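Local coordinates for protein 1-acyl-sn-glycerol-3-phosphate acyltransferase (Thermotoga maritima, PDB 5KYM) that transfers an acyl chain to lysophosphatidic acid within the membrane bilayer, giving phosphatidic acid, at residues V81-S86 against V186-T191; Q85-I90 against G157-D162; F208-E213 against V238-A243. All coordinates share one frame; numbering follows the deposited sequence.

Overall arrangement
Interactions 1 and 2 share Gln-85 and Ser-86, and their centres lie 7 Å apart. The shared residues lie inside the HX4D signature, with His-84 in interaction 1 and Asp-89 in interaction 2; His-84 ND1 is probably hydrogen-bonded to Asp-89 OD2 at 2.8 Å, consistent with the catalytic pair of the family. Interaction 3 has its centre 9 Å from that of interaction 1 and 15 Å from that of interaction 2. Strands 183-189 and 207-211, neighbours in the main sheet, join it to interaction 1, and Ser-187 OG meets His-212 NE2 at 2.7 Å. A bound nonane lies about 10 Å from the Leu-87 side chain and 13 Å from that of Ser-86.

Interaction 1. Residues V81-S86 against V186-T191; sequences VANHQS and VSIWGT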
loop_
_atom_site.group_PDB
_atom_site.type_symbol
_atom_site.label_atom_id
_atom_site.label_comp_id
_atom_site.label_asym_id
_atom_site.label_seq_id
_atom_site.Cartn_x
_atom_site.Cartn_y
_atom_site.Cartn_z
ATOM N N VAL A 81 4.564 -6.880 -2.577
ATOM C CA VAL A 81 3.774 -7.292 -3.671
ATOM C C VAL A 81 2.464 -7.811 -3.118
ATOM O O VAL A 81 2.423 -8.784 -2.371
ATOM C CB VAL A 81 4.527 -8.281 -4.546
ATOM C CG1 VAL A 81 3.611 -8.960 -5.594
ATOM C CG2 VAL A 81 5.677 -7.540 -5.235
ATOM N N ALA A 82 1.386 -7.119 -3.488
ATOM C CA ALA A 82 0.085 -7.366 -2.897
ATOM C C ALA A 82 -0.970 -7.469 -3.965
ATOM O O ALA A 82 -0.833 -6.833 -5.013
ATOM C CB ALA A 82 -0.251 -6.262 -1.900
ATOM N N ASN A 83 -2.031 -8.252 -3.694
ATOM C CA ASN A 83 -3.317 -8.140 -4.435
ATOM C C ASN A 83 -3.957 -6.761 -4.148
ATOM O O ASN A 83 -3.677 -6.107 -3.116
ATOM C CB ASN A 83 -4.291 -9.254 -4.126
ATOM C CG ASN A 83 -4.750 -9.252 -2.691
ATOM O OD1 ASN A 83 -3.933 -9.332 -1.795
ATOM N ND2 ASN A 83 -6.056 -9.193 -2.446
ATOM N N HIS A 84 -4.790 -6.331 -5.084
ATOM C CA HIS A 84 -5.335 -4.962 -5.075
ATOM C C HIS A 84 -6.843 -4.973 -5.258
ATOM O O HIS A 84 -7.356 -5.531 -6.249
ATOM C CB HIS A 84 -4.742 -4.195 -6.233
ATOM C CG HIS A 84 -4.840 -2.721 -6.100
ATOM N ND1 HIS A 84 -5.062 -2.101 -4.903
ATOM C CD2 HIS A 84 -4.734 -1.748 -7.024
ATOM C CE1 HIS A 84 -5.054 -0.803 -5.082
ATOM N NE2 HIS A 84 -4.874 -0.556 -6.367
ATOM N N GLN A 85 -7.563 -4.434 -4.292
ATOM C CA GLN A 85 -9.019 -4.548 -4.343
ATOM C C GLN A 85 -9.748 -3.358 -3.708
ATOM O O GLN A 85 -10.935 -3.460 -3.419
ATOM C CB GLN A 85 -9.449 -5.879 -3.679
ATOM C CG GLN A 85 -9.306 -5.922 -2.145
ATOM C CD GLN A 85 -9.809 -7.208 -1.530
ATOM O OE1 GLN A 85 -10.196 -7.218 -0.363
ATOM N NE2 GLN A 85 -9.822 -8.298 -2.314
ATOM N N SER A 86 -9.043 -2.244 -3.499
ATOM C CA SER A 86 -9.631 -1.038 -2.937
ATOM C C SER A 86 -8.681 0.140 -2.970
ATOM O O SER A 86 -7.494 -0.048 -2.928
ATOM C CB SER A 86 -10.069 -1.310 -1.495
ATOM O OG SER A 86 -10.541 -0.123 -0.925
ATOM N N VAL A 186 2.192 -10.097 0.065
ATOM C CA VAL A 186 1.161 -9.717 1.035
ATOM C C VAL A 186 -0.193 -10.034 0.485
ATOM O O VAL A 186 -0.395 -9.791 -0.647
ATOM C CB VAL A 186 1.207 -8.213 1.347
ATOM C CG1 VAL A 186 -0.004 -7.788 2.145
ATOM C CG2 VAL A 186 2.466 -7.925 2.122
ATOM N N SER A 187 -1.115 -10.537 1.289
ATOM C CA SER A 187 -2.453 -10.805 0.818
ATOM C C SER A 187 -3.405 -9.953 1.638
ATOM O O SER A 187 -3.323 -9.928 2.879
ATOM C CB SER A 187 -2.798 -12.257 1.042
ATOM O OG SER A 187 -1.823 -13.135 0.533
ATOM N N ILE A 188 -4.316 -9.265 0.950
ATOM C CA ILE A 188 -5.258 -8.315 1.555
ATOM C C ILE A 188 -6.651 -8.884 1.350
ATOM O O ILE A 188 -7.021 -9.243 0.192
ATOM C CB ILE A 188 -5.226 -6.997 0.805
ATOM C CG1 ILE A 188 -3.839 -6.336 0.923
ATOM C CG2 ILE A 188 -6.324 -6.061 1.326
ATOM C CD1 ILE A 188 -3.685 -4.993 0.209
ATOM N N TRP A 189 -7.431 -9.002 2.431
ATOM C CA TRP A 189 -8.822 -9.319 2.268
ATOM C C TRP A 189 -9.731 -8.496 3.115
ATOM O O TRP A 189 -9.534 -8.424 4.289
ATOM C CB TRP A 189 -9.066 -10.734 2.647
ATOM C CG TRP A 189 -10.500 -11.108 2.338
ATOM C CD1 TRP A 189 -11.475 -11.399 3.190
ATOM C CD2 TRP A 189 -11.069 -11.198 1.033
ATOM N NE1 TRP A 189 -12.626 -11.685 2.518
ATOM C CE2 TRP A 189 -12.410 -11.551 1.182
ATOM C CE3 TRP A 189 -10.550 -10.999 -0.256
ATOM C CZ2 TRP A 189 -13.271 -11.685 0.112
ATOM C CZ3 TRP A 189 -11.403 -11.133 -1.328
ATOM C CH2 TRP A 189 -12.756 -11.466 -1.137
ATOM N N GLY A 190 -10.768 -7.924 2.514
ATOM C CA GLY A 190 -11.756 -7.062 3.200
ATOM C C GLY A 190 -11.793 -5.562 2.842
ATOM O O GLY A 190 -12.764 -4.910 3.105
ATOM N N THR A 191 -10.747 -5.019 2.270
ATOM C CA THR A 191 -10.777 -3.668 1.872
ATOM C C THR A 191 -11.762 -3.537 0.711
ATOM O O THR A 191 -12.357 -2.466 0.518
ATOM C CB THR A 191 -9.401 -3.130 1.444
ATOM O OG1 THR A 191 -8.827 -3.949 0.401
ATOM C CG2 THR A 191 -8.510 -3.097 2.565
#
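Asn-83 lays its amide against the main chain of Ile-188 and holds it at both ends. Its ND2 donates to Ile-188 O at 2.8 Å, almost perfectly straight (179°), with the acceptor in the amide plane and the donor on a lone pair of that oxygen. On the other side of the amide, Asn-83 OD1 receives Ile-188 N, again at 2.8 Å and on a lone pair. CG sits between the backbone N and the carbonyl carbon (chi1 64°), and chi2 then turns the amide so that OD1 and ND2 both meet Ile-188. The two bonds fix the amide's rotation and continue the link between the two segments beyond the bond from Val-186 N to Val-81 O, 2.8 Å long, near which Ala-82 CB rests against Val-186 CB.

Gln-85 makes the next step, its chain extended beyond CG. Its OE1 takes Gly-190 N at 3.0 Å, nearly along the C=O axis, and also accepts from Tyr-192 N, so one amide oxygen serves two N-H groups at the start of helix 191-194. Thr-191 OG1, bonded to Asp-89, lies 3.3 Å from Gln-85 CG. Ser-86 packs CB on Thr-191 while its OG bonds to Ile-195 O.

Against this buried, hydrogen-bonded centre, Trp-189 is partly exposed and its ring is met by packing: Gln-85 NE2 approaches CZ3 at 3.4 Å, the two side chains crossing at about a right angle and the planes 65° apart. His-84 starts away from strand 183-189, and its ND1 is hydrogen-bonded to Asp-89 OD2.

The parallel neighbours 79-82 and 183-189 thus occupy the middle of the sheet, with strands 151-153 and 207-211 beyond them. Helix 89-96 packs on Ile-188, and helix 223-243 on Val-81, Asn-83 and Trp-189.

Interaction 2. Residues Q85-I90 against G157-D162; sequences QSLMDI and GTRSPD
Arg-159 reaches Ser-86 and Leu-87 through a chain that first extends and then bends: CD stands anti to CA (chi2 -170°), and chi3, -70°, turns NE aside. The extended part carries Arg-159 CD to 3.5 Å from Ser-86 C. Past the bend, Leu-87 CD2 lies over one face of the guanidinium, 3.2 Å from NH1, and the two side chains cross obliquely. An alanine in place of Arg-159 would probably leave Leu-87 CD2 and the Ser-86 carbonyl carbon without this cover.

The surface being covered is itself held by a capping box between Ser-86 and Asp-89. Ser-86 OG accepts from Met-88 N and also bonds to Ile-195 O. Asp-89 OD2 receives Gln-85 N at 2.6 Å on its syn lone pair, Ser-86 N weakly at 3.1 Å, and His-84 ND1.

The chemistry is therefore that of a cationic group packed by its aliphatic stem and one flat face. Arg-159 NE stays 7.0 Å from Asp-89 OD2, which implies van der Waals packing beside the HX4D turn and not a salt bridge to its aspartate.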
loop_
_atom_site.group_PDB
_atom_site.type_symbol
_atom_site.label_atom_id
_atom_site.label_comp_id
_atom_site.label_asym_id
_atom_site.label_seq_id
_atom_site.Cartn_x
_atom_site.Cartn_y
_atom_site.Cartn_z
ATOM N N GLN A 85 -7.563 -4.434 -4.292
ATOM C CA GLN A 85 -9.019 -4.548 -4.343
ATOM C C GLN A 85 -9.748 -3.358 -3.708
ATOM O O GLN A 85 -10.935 -3.460 -3.419
ATOM C CB GLN A 85 -9.449 -5.879 -3.679
ATOM C CG GLN A 85 -9.306 -5.922 -2.145
ATOM C CD GLN A 85 -9.809 -7.208 -1.530
ATOM O OE1 GLN A 85 -10.196 -7.218 -0.363
ATOM N NE2 GLN A 85 -9.822 -8.298 -2.314
ATOM N N SER A 86 -9.043 -2.244 -3.499
ATOM C CA SER A 86 -9.631 -1.038 -2.937
ATOM C C SER A 86 -8.681 0.140 -2.970
ATOM O O SER A 86 -7.494 -0.048 -2.928
ATOM C CB SER A 86 -10.069 -1.310 -1.495
ATOM O OG SER A 86 -10.541 -0.123 -0.925
ATOM N N LEU A 87 -9.190 1.354 -2.984
ATOM C CA LEU A 87 -8.278 2.504 -2.702
ATOM C C LEU A 87 -7.619 2.371 -1.349
ATOM O O LEU A 87 -6.490 2.776 -1.194
ATOM C CB LEU A 87 -8.975 3.863 -2.732
ATOM C CG LEU A 87 -9.537 4.288 -4.115
ATOM C CD1 LEU A 87 -10.201 5.663 -3.917
ATOM C CD2 LEU A 87 -8.563 4.272 -5.327
ATOM N N MET A 88 -8.319 1.805 -0.375
ATOM C CA MET A 88 -7.808 1.713 0.948
ATOM C C MET A 88 -6.569 0.800 1.068
ATOM O O MET A 88 -5.876 0.810 2.110
ATOM C CB MET A 88 -8.911 1.243 1.917
ATOM C CG MET A 88 -10.060 2.220 2.116
ATOM S SD MET A 88 -9.580 3.925 2.522
ATOM C CE MET A 88 -8.999 3.597 4.219
ATOM N N ASP A 89 -6.253 0.027 0.028
ATOM C CA ASP A 89 -5.063 -0.807 0.097
ATOM C C ASP A 89 -3.768 -0.028 0.414
ATOM O O ASP A 89 -2.959 -0.457 1.192
ATOM C CB ASP A 89 -4.916 -1.640 -1.171
ATOM C CG ASP A 89 -6.038 -2.614 -1.371
ATOM O OD1 ASP A 89 -6.733 -2.988 -0.391
ATOM O OD2 ASP A 89 -6.185 -3.016 -2.557
ATOM N N ILE A 90 -3.617 1.141 -0.151
ATOM C CA ILE A 90 -2.463 1.974 0.123
ATOM C C ILE A 90 -2.370 2.392 1.620
ATOM O O ILE A 90 -1.338 2.136 2.260
ATOM C CB ILE A 90 -2.369 3.081 -0.958
ATOM C CG1 ILE A 90 -1.775 2.422 -2.253
ATOM C CG2 ILE A 90 -1.477 4.234 -0.551
ATOM C CD1 ILE A 90 -0.284 1.865 -2.223
ATOM N N GLY A 157 -2.116 -4.619 -11.723
ATOM C CA GLY A 157 -2.140 -3.394 -12.495
ATOM C C GLY A 157 -3.435 -2.594 -12.438
ATOM O O GLY A 157 -3.609 -1.629 -13.129
ATOM N N THR A 158 -4.341 -2.984 -11.567
ATOM C CA THR A 158 -5.684 -2.439 -11.475
ATOM C C THR A 158 -6.318 -3.104 -10.268
ATOM O O THR A 158 -5.911 -4.189 -9.859
ATOM C CB THR A 158 -6.518 -2.764 -12.733
ATOM O OG1 THR A 158 -7.848 -2.288 -12.559
ATOM C CG2 THR A 158 -6.658 -4.228 -12.980
ATOM N N ARG A 159 -7.355 -2.487 -9.728
ATOM C CA ARG A 159 -8.148 -3.133 -8.673
ATOM C C ARG A 159 -9.043 -4.148 -9.317
ATOM O O ARG A 159 -9.575 -3.929 -10.397
ATOM C CB ARG A 159 -9.004 -2.161 -7.890
ATOM C CG ARG A 159 -8.219 -0.939 -7.424
ATOM C CD ARG A 159 -8.958 -0.100 -6.469
ATOM N NE ARG A 159 -10.065 0.591 -7.114
ATOM C CZ ARG A 159 -9.960 1.722 -7.772
ATOM N NH1 ARG A 159 -8.777 2.308 -7.897
ATOM N NH2 ARG A 159 -11.033 2.295 -8.292
ATOM N N SER A 160 -9.144 -5.290 -8.662
ATOM C CA SER A 160 -10.147 -6.278 -8.969
ATOM C C SER A 160 -11.489 -5.598 -8.803
ATOM O O SER A 160 -11.710 -4.833 -7.863
ATOM C CB SER A 160 -10.040 -7.440 -7.988
ATOM O OG SER A 160 -11.179 -8.256 -7.967
ATOM N N PRO A 161 -12.409 -5.866 -9.722
ATOM C CA PRO A 161 -13.737 -5.338 -9.582
ATOM C C PRO A 161 -14.630 -6.124 -8.607
ATOM O O PRO A 161 -15.557 -5.551 -8.111
ATOM C CB PRO A 161 -14.256 -5.445 -11.004
ATOM C CG PRO A 161 -13.650 -6.701 -11.517
ATOM C CD PRO A 161 -12.289 -6.716 -10.924
ATOM N N ASP A 162 -14.372 -7.413 -8.353
ATOM C CA ASP A 162 -15.245 -8.298 -7.548
ATOM C C ASP A 162 -14.597 -8.966 -6.358
ATOM O O ASP A 162 -15.244 -9.752 -5.683
ATOM C CB ASP A 162 -15.868 -9.362 -8.440
ATOM C CG ASP A 162 -14.839 -10.227 -9.229
ATOM O OD1 ASP A 162 -13.624 -9.929 -9.178
ATOM O OD2 ASP A 162 -15.284 -11.159 -9.992
#

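Interaction 3. Residues F208-E213 against V238-A243; sequences FLKIHE and VEELKA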
loop_
_atom_site.group_PDB
_atom_site.type_symbol
_atom_site.label_atom_id
_atom_site.label_comp_id
_atom_site.label_asym_id
_atom_site.label_seq_id
_atom_site.Cartn_x
_atom_site.Cartn_y
_atom_site.Cartn_z
ATOM N N PHE A 208 -8.384 -7.912 6.874
ATOM C CA PHE A 208 -7.297 -8.824 7.222
ATOM C C PHE A 208 -6.140 -8.668 6.275
ATOM O O PHE A 208 -6.308 -8.436 5.109
ATOM C CB PHE A 208 -7.764 -10.260 7.092
ATOM C CG PHE A 208 -8.890 -10.599 7.969
ATOM C CD1 PHE A 208 -10.185 -10.332 7.575
ATOM C CD2 PHE A 208 -8.647 -11.095 9.256
ATOM C CE1 PHE A 208 -11.236 -10.656 8.429
ATOM C CE2 PHE A 208 -9.691 -11.406 10.114
ATOM C CZ PHE A 208 -10.994 -11.197 9.700
ATOM N N LEU A 209 -4.967 -8.930 6.759
ATOM C CA LEU A 209 -3.735 -8.669 6.051
ATOM C C LEU A 209 -2.841 -9.809 6.424
ATOM O O LEU A 209 -2.655 -10.068 7.604
ATOM C CB LEU A 209 -3.171 -7.361 6.592
ATOM C CG LEU A 209 -2.348 -6.537 5.664
ATOM C CD1 LEU A 209 -1.813 -5.345 6.458
ATOM C CD2 LEU A 209 -1.228 -7.410 5.196
ATOM N N LYS A 210 -2.317 -10.535 5.458
ATOM C CA LYS A 210 -1.339 -11.603 5.744
ATOM C C LYS A 210 0.004 -11.336 5.013
ATOM O O LYS A 210 0.086 -11.359 3.786
ATOM C CB LYS A 210 -1.907 -12.972 5.381
ATOM C CG LYS A 210 -0.920 -14.104 5.587
ATOM C CD LYS A 210 -1.586 -15.438 5.788
ATOM C CE LYS A 210 -0.537 -16.518 5.732
ATOM N NZ LYS A 210 -1.222 -17.797 5.998
ATOM N N ILE A 211 1.033 -11.133 5.829
ATOM C CA ILE A 211 2.376 -10.913 5.384
ATOM C C ILE A 211 3.126 -12.252 5.343
ATOM O O ILE A 211 3.207 -12.944 6.329
ATOM C CB ILE A 211 3.077 -9.944 6.324
ATOM C CG1 ILE A 211 2.231 -8.683 6.542
ATOM C CG2 ILE A 211 4.362 -9.470 5.668
ATOM C CD1 ILE A 211 2.826 -7.647 7.499
ATOM N N HIS A 212 3.667 -12.600 4.187
ATOM C CA HIS A 212 4.305 -13.859 3.896
ATOM C C HIS A 212 5.828 -13.744 3.960
ATOM O O HIS A 212 6.370 -12.659 4.096
ATOM C CB HIS A 212 3.938 -14.245 2.482
ATOM C CG HIS A 212 2.470 -14.435 2.247
ATOM N ND1 HIS A 212 1.751 -15.444 2.827
ATOM C CD2 HIS A 212 1.598 -13.771 1.461
ATOM C CE1 HIS A 212 0.492 -15.374 2.436
ATOM N NE2 HIS A 212 0.376 -14.373 1.597
ATOM N N GLU A 213 6.529 -14.874 3.877
ATOM C CA GLU A 213 8.012 -14.912 3.929
ATOM C C GLU A 213 8.645 -14.268 2.699
ATOM O O GLU A 213 8.305 -14.649 1.544
ATOM C CB GLU A 213 8.555 -16.336 4.029
ATOM C CG GLU A 213 8.411 -17.012 5.365
ATOM C CD GLU A 213 8.419 -18.487 5.115
ATOM O OE1 GLU A 213 9.419 -19.081 4.583
ATOM O OE2 GLU A 213 7.340 -19.023 5.365
ATOM N N VAL A 238 -5.261 -14.954 0.062
ATOM C CA VAL A 238 -6.574 -14.383 -0.127
ATOM C C VAL A 238 -7.639 -15.429 0.148
ATOM O O VAL A 238 -8.624 -15.161 0.822
ATOM C CB VAL A 238 -6.720 -13.817 -1.535
ATOM C CG1 VAL A 238 -8.113 -13.306 -1.750
ATOM C CG2 VAL A 238 -5.812 -12.653 -1.660
ATOM N N GLU A 239 -7.411 -16.629 -0.350
ATOM C CA GLU A 239 -8.318 -17.713 -0.159
ATOM C C GLU A 239 -8.460 -18.067 1.328
ATOM O O GLU A 239 -9.576 -18.218 1.814
ATOM C CB GLU A 239 -7.875 -18.908 -1.003
ATOM C CG GLU A 239 -8.034 -18.655 -2.497
ATOM C CD GLU A 239 -9.496 -18.722 -2.966
ATOM O OE1 GLU A 239 -10.162 -19.793 -2.749
ATOM O OE2 GLU A 239 -9.965 -17.720 -3.549
ATOM N N GLU A 240 -7.355 -18.217 2.036
ATOM C CA GLU A 240 -7.400 -18.516 3.463
ATOM C C GLU A 240 -8.085 -17.428 4.263
ATOM O O GLU A 240 -8.837 -17.713 5.202
ATOM C CB GLU A 240 -6.004 -18.672 4.025
ATOM C CG GLU A 240 -5.345 -19.968 3.583
ATOM C CD GLU A 240 -3.930 -20.140 4.108
ATOM O OE1 GLU A 240 -3.577 -19.499 5.150
ATOM O OE2 GLU A 240 -3.205 -20.943 3.452
ATOM N N LEU A 241 -7.789 -16.185 3.898
ATOM C CA LEU A 241 -8.413 -15.029 4.509
ATOM C C LEU A 241 -9.933 -14.917 4.212
ATOM O O LEU A 241 -10.708 -14.652 5.091
ATOM C CB LEU A 241 -7.658 -13.778 4.124
ATOM C CG LEU A 241 -6.227 -13.650 4.681
ATOM C CD1 LEU A 241 -5.531 -12.393 4.142
ATOM C CD2 LEU A 241 -6.231 -13.548 6.169
ATOM N N LYS A 242 -10.350 -15.172 2.982
ATOM C CA LYS A 242 -11.724 -15.135 2.538
ATOM C C LYS A 242 -12.564 -16.118 3.356
ATOM O O LYS A 242 -13.785 -15.924 3.504
ATOM C CB LYS A 242 -11.812 -15.482 1.040
ATOM C CG LYS A 242 -13.217 -15.339 0.425
ATOM C CD LYS A 242 -13.354 -15.696 -1.059
ATOM C CE LYS A 242 -12.620 -14.636 -1.908
ATOM N NZ LYS A 242 -12.820 -14.417 -3.395
ATOM N N ALA A 243 -11.966 -17.197 3.841
ATOM C CA ALA A 243 -12.707 -18.342 4.352
ATOM C C ALA A 243 -12.702 -18.402 5.863
ATOM O O ALA A 243 -13.653 -18.924 6.437
ATOM C CB ALA A 243 -12.136 -19.623 3.780
#
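The two methyls of Leu-241 divide between Phe-208 and Lys-210, which start from the same face of strand 208-211, toward the helix. Its CD2 touches Phe-208 CB at 3.7 Å, and CD1 lies 3.9 Å from Lys-210 CB. Phe-208 offers mainly its CB here, since the ring leads away from the helix and reaches Ser-246.

Lys-210 also leaves toward the helix, but its chain stays extended through to NZ and passes the leucine. At its end NZ meets Glu-240 OE1 at 3.0 Å in a salt bridge. The lysine approaches from the syn side, 31° out of the carboxylate plane, and the two long side chains cross without running alongside each other. Both residues are partly exposed, and the ion pair lies beyond the apolar contacts of Leu-241. Arg-244 makes a second, long and weak ion pair with the same OE1.

The axes of strand 208-211 and helix segment 238-243 come within 9.2 Å and run roughly antiparallel, at 147°. Strand 207-211 lies between 64-67 and 183-189, antiparallel to the latter. Leu-209 starts away from helix 223-243, and its side chain touches Leu-92 and Phe-96 of helix 89-96, which places a helix on each face of the sheet in an alpha-beta layered arrangement.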